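Local coordinates for protein cytosolic IMP-GMP specific 5'-nucleotidase (Legionella pneumophila subsp. pneumophila, PDB 4OHF) that probably hydrolyses 5'-nucleotides such as IMP and GMP to nucleoside and phosphate, and binds magnesium and GMP, at residues His4-Asn9 with Thr444-Asn449; Ile130-Leu135 with Asp159-Val164; Lys189-Gly194 with Tyr222-Phe227; Ile335-Ile340 with Asn399-Pro404. All coordinates share one frame; numbering follows the deposited sequence.

Interaction 1 of 4, residues His4-Asn9 with Thr444-Asn449; sequences HKVFVN and TYFRAN
The carbonyl oxygen of Arg447 rests against the branch of Val8: it lies 3.2 Å from Val8 CB and 3.4 Å from Val8 CG1, with Val8 CG2 only slightly farther away. These are van der Waals contacts of a backbone oxygen with a hydrocarbon, and the branched side chain of Val8 reaches both the carbonyl of Arg447 and the ring of Phe446. Val8 CG1 stands anti to the backbone N (chi1 -168°), while CG2 is directed to the aromatic ring beside it, 3.7 Å from Phe446 CD1. Two residues earlier, Val6 meets the same ring with CG1, 3.6 Å from Phe446 CE1. Both valines cross the phenylalanine at about a right angle and approach its ring obliquely, and Thr444 CG2 lies over the centre of one of its faces. The contact joins two sheets of this HAD-type fold. Strand 7-8 is an outermost strand of the large mixed sheet, paired there with strand 429-431, whereas strand 445-446 pairs with strand 12-13. Since each strand spends its backbone bonding on a different neighbour, apolar side chains bridge them: Phe446, the large buried group, is also covered by Leu437 of helix 434-438. Farther along, Ala448 CB is small enough to rest 3.3 Å from Val8 O. Asn9 starts away from the second segment, and its ND2 is hydrogen-bonded to Ala427 O. Tyr445 O accepts a hydrogen bond from Lys351 NZ of the second subunit.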
# COMPACT_ATOMS: atom_id res chain seq x y z
N HIS B 4 -1.87 -34.08 -28.93
CA HIS B 4 -2.84 -33.04 -28.61
C HIS B 4 -3.30 -33.11 -27.14
O HIS B 4 -4.49 -33.04 -26.85
CB HIS B 4 -4.07 -33.15 -29.53
CG HIS B 4 -3.86 -32.61 -30.91
ND1 HIS B 4 -3.56 -31.29 -31.16
CD2 HIS B 4 -3.97 -33.20 -32.12
CE1 HIS B 4 -3.49 -31.09 -32.46
NE2 HIS B 4 -3.74 -32.23 -33.07
N LYS B 5 -2.35 -33.22 -26.23
CA LYS B 5 -2.66 -33.31 -24.81
C LYS B 5 -3.06 -32.00 -24.16
O LYS B 5 -2.51 -30.95 -24.46
CB LYS B 5 -1.46 -33.86 -24.05
CG LYS B 5 -0.88 -35.11 -24.67
CD LYS B 5 -0.44 -36.11 -23.61
CE LYS B 5 -1.63 -36.68 -22.88
NZ LYS B 5 -2.61 -37.21 -23.87
N VAL B 6 -4.05 -32.08 -23.28
CA VAL B 6 -4.52 -30.91 -22.54
C VAL B 6 -4.29 -31.20 -21.07
O VAL B 6 -4.79 -32.18 -20.53
CB VAL B 6 -6.02 -30.64 -22.81
CG1 VAL B 6 -6.55 -29.62 -21.82
CG2 VAL B 6 -6.20 -30.14 -24.24
N PHE B 7 -3.52 -30.35 -20.41
CA PHE B 7 -3.20 -30.53 -19.01
C PHE B 7 -4.21 -29.78 -18.17
O PHE B 7 -4.55 -28.64 -18.47
CB PHE B 7 -1.79 -30.04 -18.78
CG PHE B 7 -0.83 -30.63 -19.76
CD1 PHE B 7 -0.59 -32.01 -19.77
CD2 PHE B 7 -0.24 -29.84 -20.74
CE1 PHE B 7 0.22 -32.58 -20.75
CE2 PHE B 7 0.57 -30.40 -21.72
CZ PHE B 7 0.80 -31.77 -21.73
N VAL B 8 -4.69 -30.44 -17.11
CA VAL B 8 -5.72 -29.88 -16.25
C VAL B 8 -5.26 -29.54 -14.84
O VAL B 8 -4.75 -30.40 -14.12
CB VAL B 8 -6.93 -30.85 -16.17
CG1 VAL B 8 -8.11 -30.16 -15.53
CG2 VAL B 8 -7.27 -31.38 -17.56
N ASN B 9 -5.45 -28.29 -14.44
CA ASN B 9 -5.10 -27.84 -13.10
C ASN B 9 -6.34 -27.81 -12.21
O ASN B 9 -6.26 -28.03 -11.01
CB ASN B 9 -4.48 -26.44 -13.12
CG ASN B 9 -3.12 -26.42 -13.81
OD1 ASN B 9 -2.31 -27.34 -13.64
ND2 ASN B 9 -2.85 -25.36 -14.58
N THR B 444 -16.28 -32.16 -23.24
CA THR B 444 -15.29 -32.70 -22.32
C THR B 444 -15.33 -32.15 -20.89
O THR B 444 -15.35 -30.94 -20.69
CB THR B 444 -13.87 -32.46 -22.85
OG1 THR B 444 -13.74 -33.00 -24.18
CG2 THR B 444 -12.85 -33.10 -21.95
N TYR B 445 -15.33 -33.03 -19.90
CA TYR B 445 -15.31 -32.59 -18.51
C TYR B 445 -13.86 -32.80 -18.07
O TYR B 445 -13.42 -33.94 -17.88
CB TYR B 445 -16.24 -33.44 -17.64
CG TYR B 445 -16.47 -32.91 -16.23
CD1 TYR B 445 -17.62 -32.19 -15.91
CD2 TYR B 445 -15.55 -33.16 -15.21
CE1 TYR B 445 -17.86 -31.73 -14.61
CE2 TYR B 445 -15.77 -32.70 -13.90
CZ TYR B 445 -16.94 -31.99 -13.61
OH TYR B 445 -17.18 -31.52 -12.33
N PHE B 446 -13.12 -31.70 -17.93
CA PHE B 446 -11.72 -31.76 -17.53
C PHE B 446 -11.52 -31.84 -16.01
O PHE B 446 -12.02 -30.99 -15.26
CB PHE B 446 -10.98 -30.52 -18.05
CG PHE B 446 -10.76 -30.52 -19.54
CD1 PHE B 446 -9.90 -31.42 -20.14
CD2 PHE B 446 -11.41 -29.59 -20.35
CE1 PHE B 446 -9.67 -31.40 -21.52
CE2 PHE B 446 -11.18 -29.56 -21.73
CZ PHE B 446 -10.32 -30.46 -22.31
N ARG B 447 -10.79 -32.85 -15.57
CA ARG B 447 -10.47 -33.04 -14.15
C ARG B 447 -8.96 -33.12 -13.99
O ARG B 447 -8.23 -33.49 -14.91
CB ARG B 447 -11.08 -34.34 -13.60
CG ARG B 447 -12.58 -34.33 -13.40
CD ARG B 447 -13.09 -35.74 -13.09
NE ARG B 447 -14.54 -35.77 -12.92
CZ ARG B 447 -15.17 -35.18 -11.92
NH1 ARG B 447 -14.48 -34.53 -11.00
NH2 ARG B 447 -16.50 -35.21 -11.86
N ALA B 448 -8.48 -32.78 -12.79
CA ALA B 448 -7.06 -32.84 -12.53
C ALA B 448 -6.71 -34.11 -11.77
O ALA B 448 -7.49 -34.58 -10.94
CB ALA B 448 -6.65 -31.64 -11.72
N ASN B 449 -5.55 -34.67 -12.07
CA ASN B 449 -5.09 -35.86 -11.38
C ASN B 449 -4.66 -35.36 -10.00
O ASN B 449 -4.10 -34.27 -9.91
CB ASN B 449 -3.89 -36.45 -12.10
CG ASN B 449 -4.18 -36.77 -13.56
OD1 ASN B 449 -3.28 -36.76 -14.40
ND2 ASN B 449 -5.45 -37.07 -13.86

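Interaction 2 of 4, residues Ile130-Leu135 with Asp159-Val164; sequences IAFCIL and DVQYCV
Helices 129-143 and 153-170 pack here as a roughly antiparallel pair inside the region inserted between core strands 19-22 and 204-208, the position where many HAD phosphatases carry a cap. Their short segments run at 144° to each other with axes 11.1 Å apart, a wide spacing that large side chains must fill. Phe132 makes the largest contribution. Its CG is anti to the backbone N, and the ring extends across the gap to the second helix. Val160 CG1 sits over the centre of one ring face, 3.8 Å from the centroid and 10° off the normal, a well-formed CH-pi contact. A beta-branched valine suits this place because a single methyl can be presented squarely to the aromatic face by a short, stiff side chain. The same methyl is also met by Leu135 CD2 at 4.2 Å, one helical turn after Phe132, so Val160 is clasped between an aromatic and an aliphatic group. Val164, one turn after Val160, brings CG2 obliquely to the ring, 4.3 Å from Phe132 CD2. Leu135 also packs on Val44 and Leu48 of helix 33-51, which extends the apolar cluster beyond the pair. Across this contact the ring also meets a polar group, Gln161, whose chain bends at chi2. Its NE2 is hydrogen-bonded to Asp165 OD1, and the amide plane is tilted 29° from the ring. The carbonyl end meets the slightly positive C-H rim near the ring plane, with Gln161 OE1 3.3 Å from Phe132 CE2.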
# COMPACT_ATOMS: atom_id res chain seq x y z
N ILE B 130 11.65 -13.22 -23.34
CA ILE B 130 12.90 -13.86 -23.66
C ILE B 130 13.85 -12.89 -24.34
O ILE B 130 15.03 -12.85 -24.01
CB ILE B 130 12.64 -15.11 -24.52
CG1 ILE B 130 12.17 -16.24 -23.61
CG2 ILE B 130 13.89 -15.49 -25.30
CD1 ILE B 130 11.65 -17.48 -24.32
N ALA B 131 13.34 -12.09 -25.27
CA ALA B 131 14.19 -11.11 -25.94
C ALA B 131 14.65 -10.10 -24.89
O ALA B 131 15.83 -9.71 -24.85
CB ALA B 131 13.42 -10.41 -27.04
N PHE B 132 13.73 -9.68 -24.03
CA PHE B 132 14.04 -8.72 -22.98
C PHE B 132 15.23 -9.20 -22.16
O PHE B 132 16.19 -8.45 -21.95
CB PHE B 132 12.84 -8.52 -22.07
CG PHE B 132 12.91 -7.27 -21.22
CD1 PHE B 132 14.02 -7.02 -20.41
CD2 PHE B 132 11.87 -6.34 -21.22
CE1 PHE B 132 14.08 -5.88 -19.60
CE2 PHE B 132 11.93 -5.19 -20.42
CZ PHE B 132 13.04 -4.96 -19.61
N CYS B 133 15.17 -10.45 -21.70
CA CYS B 133 16.23 -11.03 -20.88
C CYS B 133 17.58 -11.07 -21.59
O CYS B 133 18.58 -10.65 -21.03
CB CYS B 133 15.86 -12.44 -20.43
SG CYS B 133 14.64 -12.50 -19.11
N ILE B 134 17.60 -11.57 -22.81
CA ILE B 134 18.84 -11.64 -23.56
C ILE B 134 19.44 -10.25 -23.73
O ILE B 134 20.61 -10.02 -23.40
CB ILE B 134 18.63 -12.25 -24.95
CG1 ILE B 134 18.17 -13.71 -24.80
CG2 ILE B 134 19.91 -12.15 -25.75
CD1 ILE B 134 17.79 -14.36 -26.11
N LEU B 135 18.63 -9.31 -24.22
CA LEU B 135 19.11 -7.95 -24.41
C LEU B 135 19.60 -7.35 -23.09
O LEU B 135 20.73 -6.88 -23.01
CB LEU B 135 18.01 -7.08 -25.00
CG LEU B 135 18.45 -5.63 -25.28
CD1 LEU B 135 19.65 -5.66 -26.18
CD2 LEU B 135 17.32 -4.83 -25.92
N ASP B 159 14.47 1.73 -19.71
CA ASP B 159 14.61 2.21 -21.08
C ASP B 159 14.16 1.11 -22.03
O ASP B 159 13.32 1.34 -22.91
CB ASP B 159 16.05 2.58 -21.40
CG ASP B 159 16.49 3.89 -20.74
OD1 ASP B 159 15.62 4.71 -20.35
OD2 ASP B 159 17.72 4.10 -20.64
N VAL B 160 14.72 -0.08 -21.82
CA VAL B 160 14.38 -1.23 -22.64
C VAL B 160 12.88 -1.47 -22.64
O VAL B 160 12.30 -1.70 -23.70
CB VAL B 160 15.11 -2.50 -22.14
CG1 VAL B 160 14.62 -3.71 -22.90
CG2 VAL B 160 16.60 -2.35 -22.31
N GLN B 161 12.24 -1.40 -21.48
CA GLN B 161 10.79 -1.62 -21.40
C GLN B 161 10.07 -0.56 -22.22
O GLN B 161 9.07 -0.84 -22.87
CB GLN B 161 10.30 -1.56 -19.95
CG GLN B 161 8.79 -1.78 -19.80
CD GLN B 161 8.32 -3.14 -20.31
OE1 GLN B 161 8.84 -4.18 -19.91
NE2 GLN B 161 7.32 -3.13 -21.20
N TYR B 162 10.60 0.65 -22.19
CA TYR B 162 10.02 1.75 -22.93
C TYR B 162 10.05 1.44 -24.43
O TYR B 162 9.05 1.62 -25.13
CB TYR B 162 10.78 3.05 -22.64
CG TYR B 162 10.30 4.25 -23.44
CD1 TYR B 162 10.86 4.56 -24.69
CD2 TYR B 162 9.29 5.07 -22.96
CE1 TYR B 162 10.42 5.66 -25.43
CE2 TYR B 162 8.84 6.17 -23.69
CZ TYR B 162 9.41 6.46 -24.92
OH TYR B 162 8.96 7.54 -25.65
N CYS B 163 11.19 0.97 -24.91
CA CYS B 163 11.32 0.63 -26.32
C CYS B 163 10.35 -0.46 -26.73
O CYS B 163 9.73 -0.38 -27.80
CB CYS B 163 12.73 0.18 -26.63
SG CYS B 163 13.94 1.47 -26.46
N VAL B 164 10.23 -1.49 -25.89
CA VAL B 164 9.34 -2.61 -26.17
C VAL B 164 7.90 -2.10 -26.34
O VAL B 164 7.20 -2.49 -27.27
CB VAL B 164 9.35 -3.68 -25.04
CG1 VAL B 164 8.48 -4.85 -25.44
CG2 VAL B 164 10.76 -4.16 -24.78

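Interaction 3 of 4, residues Lys189-Gly194 with Tyr222-Phe227; sequences KEVVEG and YALSPF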
# COMPACT_ATOMS: atom_id res chain seq x y z
N LYS B 189 -4.26 -26.11 -40.64
CA LYS B 189 -5.61 -26.53 -40.98
C LYS B 189 -6.43 -26.93 -39.75
O LYS B 189 -7.58 -26.53 -39.60
CB LYS B 189 -5.56 -27.72 -41.96
CG LYS B 189 -6.93 -28.32 -42.27
CD LYS B 189 -6.93 -29.26 -43.48
CE LYS B 189 -6.06 -30.51 -43.27
NZ LYS B 189 -4.60 -30.21 -43.17
N GLU B 190 -5.82 -27.69 -38.86
CA GLU B 190 -6.51 -28.14 -37.66
C GLU B 190 -7.26 -27.04 -36.90
O GLU B 190 -8.37 -27.27 -36.41
CB GLU B 190 -5.52 -28.83 -36.72
CG GLU B 190 -4.91 -30.15 -37.24
CD GLU B 190 -4.08 -29.99 -38.53
OE1 GLU B 190 -3.20 -29.11 -38.61
OE2 GLU B 190 -4.31 -30.78 -39.48
N VAL B 191 -6.67 -25.85 -36.79
CA VAL B 191 -7.32 -24.76 -36.08
C VAL B 191 -8.70 -24.49 -36.64
O VAL B 191 -9.67 -24.42 -35.90
CB VAL B 191 -6.49 -23.44 -36.14
CG1 VAL B 191 -7.31 -22.28 -35.61
CG2 VAL B 191 -5.22 -23.57 -35.33
N VAL B 192 -8.78 -24.33 -37.96
CA VAL B 192 -10.05 -24.07 -38.62
C VAL B 192 -11.02 -25.23 -38.42
O VAL B 192 -12.19 -25.02 -38.08
CB VAL B 192 -9.85 -23.79 -40.13
CG1 VAL B 192 -11.17 -23.86 -40.87
CG2 VAL B 192 -9.26 -22.40 -40.30
N GLU B 193 -10.56 -26.45 -38.63
CA GLU B 193 -11.43 -27.60 -38.44
C GLU B 193 -11.93 -27.60 -37.00
O GLU B 193 -13.11 -27.85 -36.73
CB GLU B 193 -10.70 -28.92 -38.72
CG GLU B 193 -10.16 -29.08 -40.14
CD GLU B 193 -11.12 -28.54 -41.21
OE1 GLU B 193 -12.34 -28.82 -41.14
OE2 GLU B 193 -10.63 -27.83 -42.14
N GLY B 194 -11.02 -27.30 -36.07
CA GLY B 194 -11.35 -27.26 -34.66
C GLY B 194 -12.44 -26.27 -34.32
O GLY B 194 -13.38 -26.60 -33.59
N TYR B 222 -5.38 -14.15 -43.89
CA TYR B 222 -4.19 -14.89 -44.29
C TYR B 222 -4.06 -16.28 -43.66
O TYR B 222 -3.71 -17.25 -44.34
CB TYR B 222 -2.92 -14.07 -43.96
CG TYR B 222 -1.62 -14.80 -44.25
CD1 TYR B 222 -1.07 -14.83 -45.54
CD2 TYR B 222 -0.97 -15.51 -43.25
CE1 TYR B 222 0.10 -15.54 -45.81
CE2 TYR B 222 0.20 -16.22 -43.51
CZ TYR B 222 0.73 -16.24 -44.79
OH TYR B 222 1.88 -16.96 -45.05
N ALA B 223 -4.36 -16.38 -42.37
CA ALA B 223 -4.21 -17.65 -41.66
C ALA B 223 -5.40 -18.60 -41.55
O ALA B 223 -5.23 -19.76 -41.21
CB ALA B 223 -3.64 -17.39 -40.27
N LEU B 224 -6.61 -18.13 -41.85
CA LEU B 224 -7.77 -19.01 -41.74
C LEU B 224 -8.45 -19.34 -43.07
O LEU B 224 -8.81 -20.49 -43.34
CB LEU B 224 -8.80 -18.40 -40.78
CG LEU B 224 -8.29 -18.06 -39.38
CD1 LEU B 224 -9.40 -17.43 -38.59
CD2 LEU B 224 -7.79 -19.31 -38.69
N SER B 225 -8.63 -18.33 -43.90
CA SER B 225 -9.30 -18.50 -45.19
C SER B 225 -8.82 -19.72 -45.98
O SER B 225 -9.64 -20.52 -46.44
CB SER B 225 -9.14 -17.24 -46.03
OG SER B 225 -9.87 -16.15 -45.47
N PRO B 226 -7.50 -19.88 -46.13
CA PRO B 226 -6.98 -21.03 -46.88
C PRO B 226 -7.64 -22.38 -46.58
O PRO B 226 -7.53 -23.30 -47.38
CB PRO B 226 -5.49 -21.01 -46.54
CG PRO B 226 -5.21 -19.58 -46.39
CD PRO B 226 -6.39 -19.09 -45.57
N PHE B 227 -8.33 -22.50 -45.45
CA PHE B 227 -8.95 -23.77 -45.07
C PHE B 227 -10.47 -23.72 -44.97
O PHE B 227 -11.09 -24.59 -44.35
CB PHE B 227 -8.39 -24.24 -43.72
CG PHE B 227 -6.91 -24.11 -43.61
CD1 PHE B 227 -6.07 -24.96 -44.31
CD2 PHE B 227 -6.36 -23.11 -42.81
CE1 PHE B 227 -4.69 -24.82 -44.21
CE2 PHE B 227 -4.98 -22.96 -42.71
CZ PHE B 227 -4.14 -23.82 -43.41
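Phe227 lays its ring against the backbone of Lys189 in helix 189-200, with Lys189 CA over the centre of one face, 3.6 Å from the centroid and 7° off the normal. This CH-pi contact belongs to the Rossmann-like core of the HAD fold: helix 189-200 leads into strand 204-208, and helix 213-224 lies on the beta-alpha-beta crossover from that strand to 240-243. Lys189 N stands over the same face, 3.6 Å from Phe227 CZ, and Lys189 CB lies 3.7 Å from Phe227 CD1. A flat aromatic suits this place because it can lie against the backbone as well as the aliphatic root of the lysine. On the opposite face, Pro226 CB completes a sandwich. Val192 packs on both Phe227 and Leu224: its CG2 is 3.9 Å from Phe227 CD2 and 3.8 Å from Leu224 CD2, and its CG1 lies 3.6 Å from Phe227 O. Val191 CG1 adds a looser contact with Leu224, which packs in turn on Phe238. In the outer shell, the lysine chain bends at chi3 and chi4, and its ammonium forms a long salt bridge with Glu190 within the same helix. Ile366 of the second subunit packs on Lys189, Glu190 and Glu193. Behind Phe227, Ser225 OG is hydrogen-bonded to Asp221 OD2, one turn back.

Interaction 4 of 4, residues Ile335-Ile340 with Asn399-Pro404; sequences IRALPI and NSFYNP
Ala337 and Phe401 make the central contact, a CH-pi interaction in which Ala337 CA lies over the centre of one ring face, 3.8 Å from the centroid, although the exact placing of the ring is less certain. With CG anti to its carbonyl carbon (chi1 -68°), Phe401 carries its ring to the short break between helices 327-336 and 338-367. Alanine suits this break because its single methyl leaves the backbone CA accessible to the ring face.

The remaining apolar contacts surround this pair. Ala337 CB touches Phe401 CG at 3.6 Å, while Phe401 CB covers one face of the Tyr402 ring. Arg336 contributes its aliphatic root, with CB 3.7 Å from Phe401 CD2. Ile340 CG1 approaches Phe401 CE1 obliquely at 4.0 Å, and the Ile340 side chain also packs on Leu394 of helix 374-399. Helices 338-367 and 374-399 form a long antiparallel hairpin, and this contact closes its base, where the chain leaves the second helix.

Polar atoms play a smaller part between the segments. The phenol oxygen Tyr402 OH is in van der Waals contact with Ala337 CB at 3.9 Å, and it has a weak hydrogen bond with Glu341 OE2. Leu338 N donates to Ile335 O at the helix break, and a type I turn from Asn399 to Tyr402 is closed by Tyr402 N to Asn399 O, 3.1 Å. Ser333 of helix 327-336 is hydrogen-bonded to Phe401 O through OG. The two segments themselves are therefore held by dispersion and by the fit of a flat ring to a small residue, while the hydrogen bond from Ser333 to Phe401 O is consistent with a steadying of the turn.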
# COMPACT_ATOMS: atom_id res chain seq x y z
N ILE B 335 11.14 -36.44 -22.52
CA ILE B 335 11.06 -37.76 -23.13
C ILE B 335 12.46 -38.25 -23.48
O ILE B 335 12.80 -39.41 -23.29
CB ILE B 335 10.23 -37.71 -24.42
CG1 ILE B 335 8.84 -37.15 -24.13
CG2 ILE B 335 10.17 -39.10 -25.04
CD1 ILE B 335 7.93 -37.08 -25.33
N ARG B 336 13.28 -37.35 -24.01
CA ARG B 336 14.65 -37.68 -24.39
C ARG B 336 15.50 -37.90 -23.15
O ARG B 336 16.62 -38.39 -23.25
CB ARG B 336 15.25 -36.54 -25.21
CG ARG B 336 15.34 -36.83 -26.70
CD ARG B 336 15.13 -35.55 -27.50
NE ARG B 336 15.67 -34.39 -26.79
CZ ARG B 336 15.27 -33.13 -27.00
NH1 ARG B 336 14.33 -32.85 -27.89
NH2 ARG B 336 15.82 -32.15 -26.28
N ALA B 337 14.95 -37.55 -22.00
CA ALA B 337 15.70 -37.67 -20.76
C ALA B 337 15.16 -38.79 -19.89
O ALA B 337 15.71 -39.09 -18.83
CB ALA B 337 15.68 -36.34 -20.00
N LEU B 338 14.08 -39.41 -20.36
CA LEU B 338 13.46 -40.49 -19.60
C LEU B 338 14.45 -41.53 -19.09
O LEU B 338 14.61 -41.69 -17.88
CB LEU B 338 12.39 -41.18 -20.44
CG LEU B 338 10.94 -40.76 -20.11
CD1 LEU B 338 10.00 -41.68 -20.87
CD2 LEU B 338 10.66 -40.87 -18.61
N PRO B 339 15.14 -42.23 -19.98
CA PRO B 339 16.08 -43.21 -19.46
C PRO B 339 16.98 -42.68 -18.34
O PRO B 339 17.23 -43.39 -17.37
CB PRO B 339 16.84 -43.66 -20.70
CG PRO B 339 16.77 -42.47 -21.60
CD PRO B 339 15.36 -41.99 -21.42
N ILE B 340 17.47 -41.45 -18.46
CA ILE B 340 18.32 -40.90 -17.40
C ILE B 340 17.49 -40.58 -16.15
O ILE B 340 17.95 -40.79 -15.03
CB ILE B 340 19.05 -39.61 -17.85
CG1 ILE B 340 20.16 -39.95 -18.85
CG2 ILE B 340 19.70 -38.93 -16.65
CD1 ILE B 340 21.39 -40.62 -18.22
N ASN B 399 21.07 -32.62 -17.26
CA ASN B 399 21.06 -31.21 -17.62
C ASN B 399 21.26 -30.93 -19.11
O ASN B 399 20.72 -29.96 -19.65
CB ASN B 399 22.09 -30.46 -16.79
CG ASN B 399 21.64 -30.26 -15.36
OD1 ASN B 399 22.39 -29.77 -14.51
ND2 ASN B 399 20.40 -30.64 -15.07
N SER B 400 22.02 -31.80 -19.77
CA SER B 400 22.28 -31.63 -21.19
C SER B 400 21.03 -31.74 -22.08
O SER B 400 21.09 -31.41 -23.27
CB SER B 400 23.33 -32.65 -21.66
OG SER B 400 22.88 -33.98 -21.43
N PHE B 401 19.91 -32.21 -21.52
CA PHE B 401 18.66 -32.33 -22.28
C PHE B 401 17.83 -31.04 -22.26
O PHE B 401 16.88 -30.89 -23.02
CB PHE B 401 17.78 -33.46 -21.73
CG PHE B 401 18.35 -34.83 -21.95
CD1 PHE B 401 19.17 -35.42 -20.99
CD2 PHE B 401 18.08 -35.53 -23.13
CE1 PHE B 401 19.72 -36.69 -21.21
CE2 PHE B 401 18.64 -36.79 -23.35
CZ PHE B 401 19.45 -37.37 -22.40
N TYR B 402 18.21 -30.10 -21.41
CA TYR B 402 17.50 -28.84 -21.30
C TYR B 402 18.45 -27.67 -21.48
O TYR B 402 19.67 -27.86 -21.53
CB TYR B 402 16.83 -28.74 -19.92
CG TYR B 402 16.00 -29.96 -19.58
CD1 TYR B 402 14.79 -30.20 -20.21
CD2 TYR B 402 16.44 -30.88 -18.62
CE1 TYR B 402 14.01 -31.31 -19.90
CE2 TYR B 402 15.67 -32.01 -18.31
CZ TYR B 402 14.45 -32.21 -18.96
OH TYR B 402 13.65 -33.29 -18.65
N ASN B 403 17.89 -26.47 -21.59
CA ASN B 403 18.66 -25.25 -21.76
C ASN B 403 19.84 -25.23 -20.77
O ASN B 403 19.65 -25.28 -19.55
CB ASN B 403 17.72 -24.06 -21.53
CG ASN B 403 18.45 -22.74 -21.58
OD1 ASN B 403 19.22 -22.42 -20.66
ND2 ASN B 403 18.23 -21.96 -22.65
N PRO B 404 21.08 -25.18 -21.29
CA PRO B 404 22.27 -25.17 -20.43
C PRO B 404 22.34 -24.13 -19.31
O PRO B 404 22.83 -24.43 -18.21
CB PRO B 404 23.43 -25.05 -21.43
CG PRO B 404 22.81 -24.52 -22.67
CD PRO B 404 21.47 -25.19 -22.71

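In the fold
Interaction 2 is the buried contact of the four, formed between two helices of the inserted region; interactions 3 and 4 are partly buried, and interaction 1 lies at the surface. Interactions 2, 3 and 4 all follow one another along the chain within the loop that interaction 1 closes. Each of these three sets a phenylalanine face against carbon, a methyl in interaction 2 and a backbone alpha carbon in 3 and 4, whereas interaction 1 meets its ring obliquely with valines. No two share a helix or strand. Interactions 1, 3 and 4 touch the second subunit, while interaction 2, about 34 Å from interaction 1 between centres, does not.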